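Local coordinates for heat-shock protein cognate (HSC) co-chaperone sgt12 (Aspergillus fumigatus, PDB 3SZ7) that binds tail-anchored proteins bound for the endoplasmic reticulum and passes them to the GET pathway, its TPR domain recruiting Hsc-family chaperones, at residues Met22-Thr35 with Tyr47-Gln60. Sequence-based numbering, arbitrary orientation.
Sequences MARKEYSKAIDLYT and YLSNRAAAYSASGQ
Ala54 seats its methyl as a knob in a hole formed by Met22, Ala30, Ile31 and Tyr34. Its CB lies 3.5 Å from Met22 SD and 3.6 Å from Ile31 CG1. Met22 is bent at chi2 and chi3, which sets SD near Ala54 CA and CE near Ala53 O. A turn further along, Ala57 CB sits over the centre of the Tyr27 ring, a CH-pi contact 3.5 Å from the centroid. Lys25 O lies over the opposite face. Tyr34 receives Asn50 CB over one face, 3.7 Å from the centroid and offset toward the rim. Its CB packs on Arg51 CB, and its OH hydrogen-bonds to Asn19 OD1 of helix 9-23. Ile31 crosses Tyr55 at about a right angle. Its CG1 lies over one ring face, toward the rim; CD1 meets CD1 and CE1, and CG2 reaches CZ and OH.

Arg51 has CG anti to its backbone N (chi1 -165°). A bend at chi3 turns NH1 to Thr35 OG1, a hydrogen bond of 2.9 Å and 159° with the acceptor in the guanidinium plane. Arg51 NE forms a salt bridge with Asp67 OD2 of helix 61-74.

Segments 27-35 and 47-57 run antiparallel at 160°, across the predicted TPR 1-TPR 2 boundary; Met22 adds the end of helix 9-23. Alanine methyls meet larger side chains in a mainly apolar interface. At its edge Thr35 OG1 accepts from Arg51 and donates to Ile31 O at 2.6 Å. Thr35 N reaches that oxygen from the opposite face, fixing the polar link.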
loop_
_atom_site.group_PDB
_atom_site.type_symbol
_atom_site.label_atom_id
_atom_site.label_comp_id
_atom_site.label_asym_id
_atom_site.label_seq_id
_atom_site.Cartn_x
_atom_site.Cartn_y
_atom_site.Cartn_z
ATOM N N MET A 22 1.903 14.323 -9.584
ATOM C CA MET A 22 1.996 12.869 -9.694
ATOM C C MET A 22 2.024 12.425 -11.153
ATOM O O MET A 22 2.827 11.579 -11.538
ATOM C CB MET A 22 0.822 12.199 -8.975
ATOM C CG MET A 22 0.887 12.282 -7.464
ATOM S SD MET A 22 2.255 11.320 -6.796
ATOM C CE MET A 22 1.757 9.658 -7.235
ATOM N N ALA A 23 1.139 12.998 -11.962
ATOM C CA ALA A 23 1.057 12.645 -13.377
ATOM C C ALA A 23 2.376 12.915 -14.095
ATOM O O ALA A 23 2.750 12.195 -15.021
ATOM C CB ALA A 23 -0.077 13.399 -14.051
ATOM N N ARG A 24 3.079 13.953 -13.654
ATOM C CA ARG A 24 4.348 14.343 -14.259
ATOM C C ARG A 24 5.523 13.619 -13.613
ATOM O O ARG A 24 6.673 13.808 -14.014
ATOM C CB ARG A 24 4.549 15.858 -14.153
ATOM C CG ARG A 24 3.526 16.680 -14.919
ATOM C CD ARG A 24 3.888 18.157 -14.893
ATOM N NE ARG A 24 3.824 18.711 -13.543
ATOM C CZ ARG A 24 4.260 19.922 -13.212
ATOM N NH1 ARG A 24 4.803 20.709 -14.132
ATOM N NH2 ARG A 24 4.158 20.345 -11.960
ATOM N N LYS A 25 5.221 12.798 -12.610
ATOM C CA LYS A 25 6.227 12.041 -11.870
ATOM C C LYS A 25 7.118 12.931 -11.004
ATOM O O LYS A 25 8.235 12.552 -10.647
ATOM C CB LYS A 25 7.063 11.177 -12.819
ATOM C CG LYS A 25 6.222 10.268 -13.698
ATOM C CD LYS A 25 7.081 9.342 -14.542
ATOM C CE LYS A 25 6.218 8.515 -15.477
ATOM N NZ LYS A 25 5.150 7.790 -14.735
ATOM N N GLU A 26 6.614 14.115 -10.667
ATOM C CA GLU A 26 7.329 15.026 -9.780
ATOM C C GLU A 26 6.905 14.741 -8.348
ATOM O O GLU A 26 6.179 15.517 -7.730
ATOM C CB GLU A 26 7.031 16.478 -10.149
ATOM C CG GLU A 26 7.507 16.865 -11.540
ATOM C CD GLU A 26 7.063 18.254 -11.939
ATOM O OE1 GLU A 26 6.330 18.891 -11.155
ATOM O OE2 GLU A 26 7.445 18.709 -13.037
ATOM N N TYR A 27 7.371 13.614 -7.826
ATOM C CA TYR A 27 6.855 13.089 -6.569
ATOM C C TYR A 27 7.154 13.979 -5.374
ATOM O O TYR A 27 6.321 14.127 -4.484
ATOM C CB TYR A 27 7.397 11.683 -6.333
ATOM C CG TYR A 27 7.055 10.732 -7.451
ATOM C CD1 TYR A 27 5.772 10.691 -7.981
ATOM C CD2 TYR A 27 8.016 9.888 -7.992
ATOM C CE1 TYR A 27 5.452 9.821 -9.008
ATOM C CE2 TYR A 27 7.707 9.021 -9.019
ATOM C CZ TYR A 27 6.423 8.992 -9.523
ATOM O OH TYR A 27 6.112 8.126 -10.546
ATOM N N SER A 28 8.343 14.567 -5.351
ATOM C CA SER A 28 8.714 15.441 -4.247
ATOM C C SER A 28 7.781 16.649 -4.180
ATOM O O SER A 28 7.370 17.070 -3.096
ATOM C CB SER A 28 10.172 15.886 -4.370
ATOM O OG SER A 28 10.626 16.462 -3.158
ATOM N N LYS A 29 7.446 17.203 -5.343
ATOM C CA LYS A 29 6.518 18.326 -5.397
ATOM C C LYS A 29 5.129 17.891 -4.957
ATOM O O LYS A 29 4.444 18.625 -4.248
ATOM C CB LYS A 29 6.451 18.925 -6.802
ATOM C CG LYS A 29 7.671 19.741 -7.190
ATOM C CD LYS A 29 7.480 20.393 -8.550
ATOM C CE LYS A 29 8.670 21.264 -8.918
ATOM N NZ LYS A 29 8.468 21.916 -10.238
ATOM N N ALA A 30 4.711 16.702 -5.390
ATOM C CA ALA A 30 3.401 16.181 -5.013
ATOM C C ALA A 30 3.311 16.068 -3.502
ATOM O O ALA A 30 2.338 16.505 -2.889
ATOM C CB ALA A 30 3.158 14.825 -5.660
ATOM N N ILE A 31 4.341 15.479 -2.906
ATOM C CA ILE A 31 4.410 15.361 -1.454
ATOM C C ILE A 31 4.252 16.727 -0.785
ATOM O O ILE A 31 3.534 16.858 0.201
ATOM C CB ILE A 31 5.728 14.708 -1.011
ATOM C CG1 ILE A 31 5.751 13.234 -1.436
ATOM C CG2 ILE A 31 5.908 14.841 0.493
ATOM C CD1 ILE A 31 7.122 12.612 -1.398
ATOM N N ASP A 32 4.914 17.746 -1.323
ATOM C CA ASP A 32 4.825 19.071 -0.717
ATOM C C ASP A 32 3.438 19.689 -0.871
ATOM O O ASP A 32 2.931 20.310 0.061
ATOM C CB ASP A 32 5.888 20.026 -1.261
ATOM C CG ASP A 32 5.879 21.364 -0.540
ATOM O OD1 ASP A 32 6.283 21.403 0.641
ATOM O OD2 ASP A 32 5.465 22.373 -1.146
ATOM N N LEU A 33 2.829 19.512 -2.040
ATOM C CA LEU A 33 1.499 20.053 -2.309
ATOM C C LEU A 33 0.404 19.380 -1.479
ATOM O O LEU A 33 -0.515 20.041 -0.990
ATOM C CB LEU A 33 1.177 19.944 -3.801
ATOM C CG LEU A 33 1.988 20.890 -4.700
ATOM C CD1 LEU A 33 1.972 20.422 -6.148
ATOM C CD2 LEU A 33 1.460 22.311 -4.578
ATOM N N TYR A 34 0.497 18.064 -1.325
ATOM C CA TYR A 34 -0.459 17.335 -0.503
ATOM C C TYR A 34 -0.296 17.743 0.955
ATOM O O TYR A 34 -1.270 17.815 1.707
ATOM C CB TYR A 34 -0.237 15.827 -0.634
ATOM C CG TYR A 34 -0.613 15.244 -1.978
ATOM C CD1 TYR A 34 -1.710 15.717 -2.689
ATOM C CD2 TYR A 34 0.125 14.205 -2.529
ATOM C CE1 TYR A 34 -2.055 15.173 -3.915
ATOM C CE2 TYR A 34 -0.212 13.655 -3.752
ATOM C CZ TYR A 34 -1.297 14.140 -4.440
ATOM O OH TYR A 34 -1.624 13.579 -5.652
ATOM N N THR A 35 0.952 17.979 1.351
ATOM C CA THR A 35 1.263 18.435 2.701
ATOM C C THR A 35 0.649 19.809 2.965
ATOM O O THR A 35 0.154 20.077 4.062
ATOM C CB THR A 35 2.785 18.489 2.932
ATOM O OG1 THR A 35 3.334 17.167 2.818
ATOM C CG2 THR A 35 3.108 19.056 4.311
ATOM N N TYR A 47 -6.495 13.314 1.205
ATOM C CA TYR A 47 -5.183 13.941 1.071
ATOM C C TYR A 47 -4.088 13.022 1.601
ATOM O O TYR A 47 -3.002 12.943 1.024
ATOM C CB TYR A 47 -5.131 15.278 1.810
ATOM C CG TYR A 47 -6.178 16.284 1.391
ATOM C CD1 TYR A 47 -6.863 16.153 0.188
ATOM C CD2 TYR A 47 -6.476 17.372 2.201
ATOM C CE1 TYR A 47 -7.824 17.083 -0.192
ATOM C CE2 TYR A 47 -7.423 18.300 1.830
ATOM C CZ TYR A 47 -8.095 18.151 0.638
ATOM O OH TYR A 47 -9.042 19.083 0.279
ATOM N N LEU A 48 -4.371 12.330 2.701
ATOM C CA LEU A 48 -3.409 11.375 3.253
ATOM C C LEU A 48 -3.109 10.238 2.292
ATOM O O LEU A 48 -1.949 9.856 2.109
ATOM C CB LEU A 48 -3.899 10.800 4.583
ATOM C CG LEU A 48 -3.773 11.712 5.803
ATOM C CD1 LEU A 48 -4.474 11.082 6.990
ATOM C CD2 LEU A 48 -2.304 11.962 6.105
ATOM N N SER A 49 -4.152 9.685 1.682
ATOM C CA SER A 49 -3.964 8.534 0.808
ATOM C C SER A 49 -3.264 8.944 -0.478
ATOM O O SER A 49 -2.497 8.168 -1.044
ATOM C CB SER A 49 -5.289 7.838 0.519
ATOM O OG SER A 49 -5.867 7.379 1.732
ATOM N N ASN A 50 -3.512 10.172 -0.924
ATOM C CA ASN A 50 -2.762 10.718 -2.048
ATOM C C ASN A 50 -1.282 10.921 -1.725
ATOM O O ASN A 50 -0.423 10.565 -2.522
ATOM C CB ASN A 50 -3.396 12.014 -2.565
ATOM C CG ASN A 50 -4.624 11.762 -3.421
ATOM O OD1 ASN A 50 -5.026 10.617 -3.632
ATOM N ND2 ASN A 50 -5.234 12.833 -3.911
ATOM N N ARG A 51 -0.977 11.480 -0.558
ATOM C CA ARG A 51 0.419 11.655 -0.178
ATOM C C ARG A 51 1.108 10.302 -0.011
ATOM O O ARG A 51 2.298 10.160 -0.300
ATOM C CB ARG A 51 0.572 12.506 1.090
ATOM C CG ARG A 51 2.002 12.994 1.296
ATOM C CD ARG A 51 2.130 14.015 2.418
ATOM N NE ARG A 51 1.783 13.443 3.714
ATOM C CZ ARG A 51 1.841 14.110 4.861
ATOM N NH1 ARG A 51 2.241 15.379 4.875
ATOM N NH2 ARG A 51 1.501 13.508 5.994
ATOM N N ALA A 52 0.356 9.311 0.458
ATOM C CA ALA A 52 0.878 7.947 0.562
ATOM C C ALA A 52 1.299 7.418 -0.804
ATOM O O ALA A 52 2.322 6.751 -0.927
ATOM C CB ALA A 52 -0.150 7.016 1.202
ATOM N N ALA A 53 0.513 7.720 -1.833
ATOM C CA ALA A 53 0.833 7.258 -3.179
ATOM C C ALA A 53 2.138 7.882 -3.652
ATOM O O ALA A 53 2.949 7.227 -4.322
ATOM C CB ALA A 53 -0.295 7.592 -4.148
ATOM N N ALA A 54 2.336 9.151 -3.302
ATOM C CA ALA A 54 3.538 9.878 -3.694
ATOM C C ALA A 54 4.762 9.342 -2.957
ATOM O O ALA A 54 5.845 9.210 -3.539
ATOM C CB ALA A 54 3.362 11.376 -3.435
ATOM N N TYR A 55 4.591 9.025 -1.676
ATOM C CA TYR A 55 5.666 8.407 -0.914
ATOM C C TYR A 55 6.035 7.049 -1.515
ATOM O O TYR A 55 7.210 6.758 -1.713
ATOM C CB TYR A 55 5.279 8.262 0.558
ATOM C CG TYR A 55 5.502 9.522 1.373
ATOM C CD1 TYR A 55 6.692 10.231 1.278
ATOM C CD2 TYR A 55 4.520 9.998 2.232
ATOM C CE1 TYR A 55 6.900 11.384 2.024
ATOM C CE2 TYR A 55 4.719 11.147 2.978
ATOM C CZ TYR A 55 5.912 11.833 2.868
ATOM O OH TYR A 55 6.113 12.974 3.610
ATOM N N SER A 56 5.029 6.230 -1.812
ATOM C CA SER A 56 5.269 4.909 -2.404
ATOM C C SER A 56 5.996 5.001 -3.745
ATOM O O SER A 56 6.917 4.228 -4.011
ATOM C CB SER A 56 3.959 4.133 -2.579
ATOM O OG SER A 56 3.491 3.607 -1.349
ATOM N N ALA A 57 5.578 5.943 -4.585
ATOM C CA ALA A 57 6.185 6.109 -5.902
ATOM C C ALA A 57 7.649 6.497 -5.778
ATOM O O ALA A 57 8.467 6.144 -6.627
ATOM C CB ALA A 57 5.420 7.148 -6.719
ATOM N N SER A 58 7.979 7.213 -4.709
ATOM C CA SER A 58 9.348 7.668 -4.492
ATOM C C SER A 58 10.158 6.692 -3.640
ATOM O O SER A 58 11.288 6.989 -3.247
ATOM C CB SER A 58 9.352 9.058 -3.857
ATOM O OG SER A 58 8.712 9.036 -2.596
ATOM N N GLY A 59 9.570 5.536 -3.346
ATOM C CA GLY A 59 10.262 4.480 -2.631
ATOM C C GLY A 59 10.302 4.640 -1.124
ATOM O O GLY A 59 11.041 3.933 -0.442
ATOM N N GLN A 60 9.508 5.566 -0.598
ATOM C CA GLN A 60 9.514 5.834 0.837
ATOM C C GLN A 60 8.371 5.086 1.503
ATOM O O GLN A 60 7.363 5.675 1.893
ATOM C CB GLN A 60 9.397 7.334 1.093
ATOM C CG GLN A 60 10.582 8.117 0.549
ATOM C CD GLN A 60 10.417 9.609 0.725
ATOM O OE1 GLN A 60 10.740 10.162 1.776
ATOM N NE2 GLN A 60 9.911 10.271 -0.307
#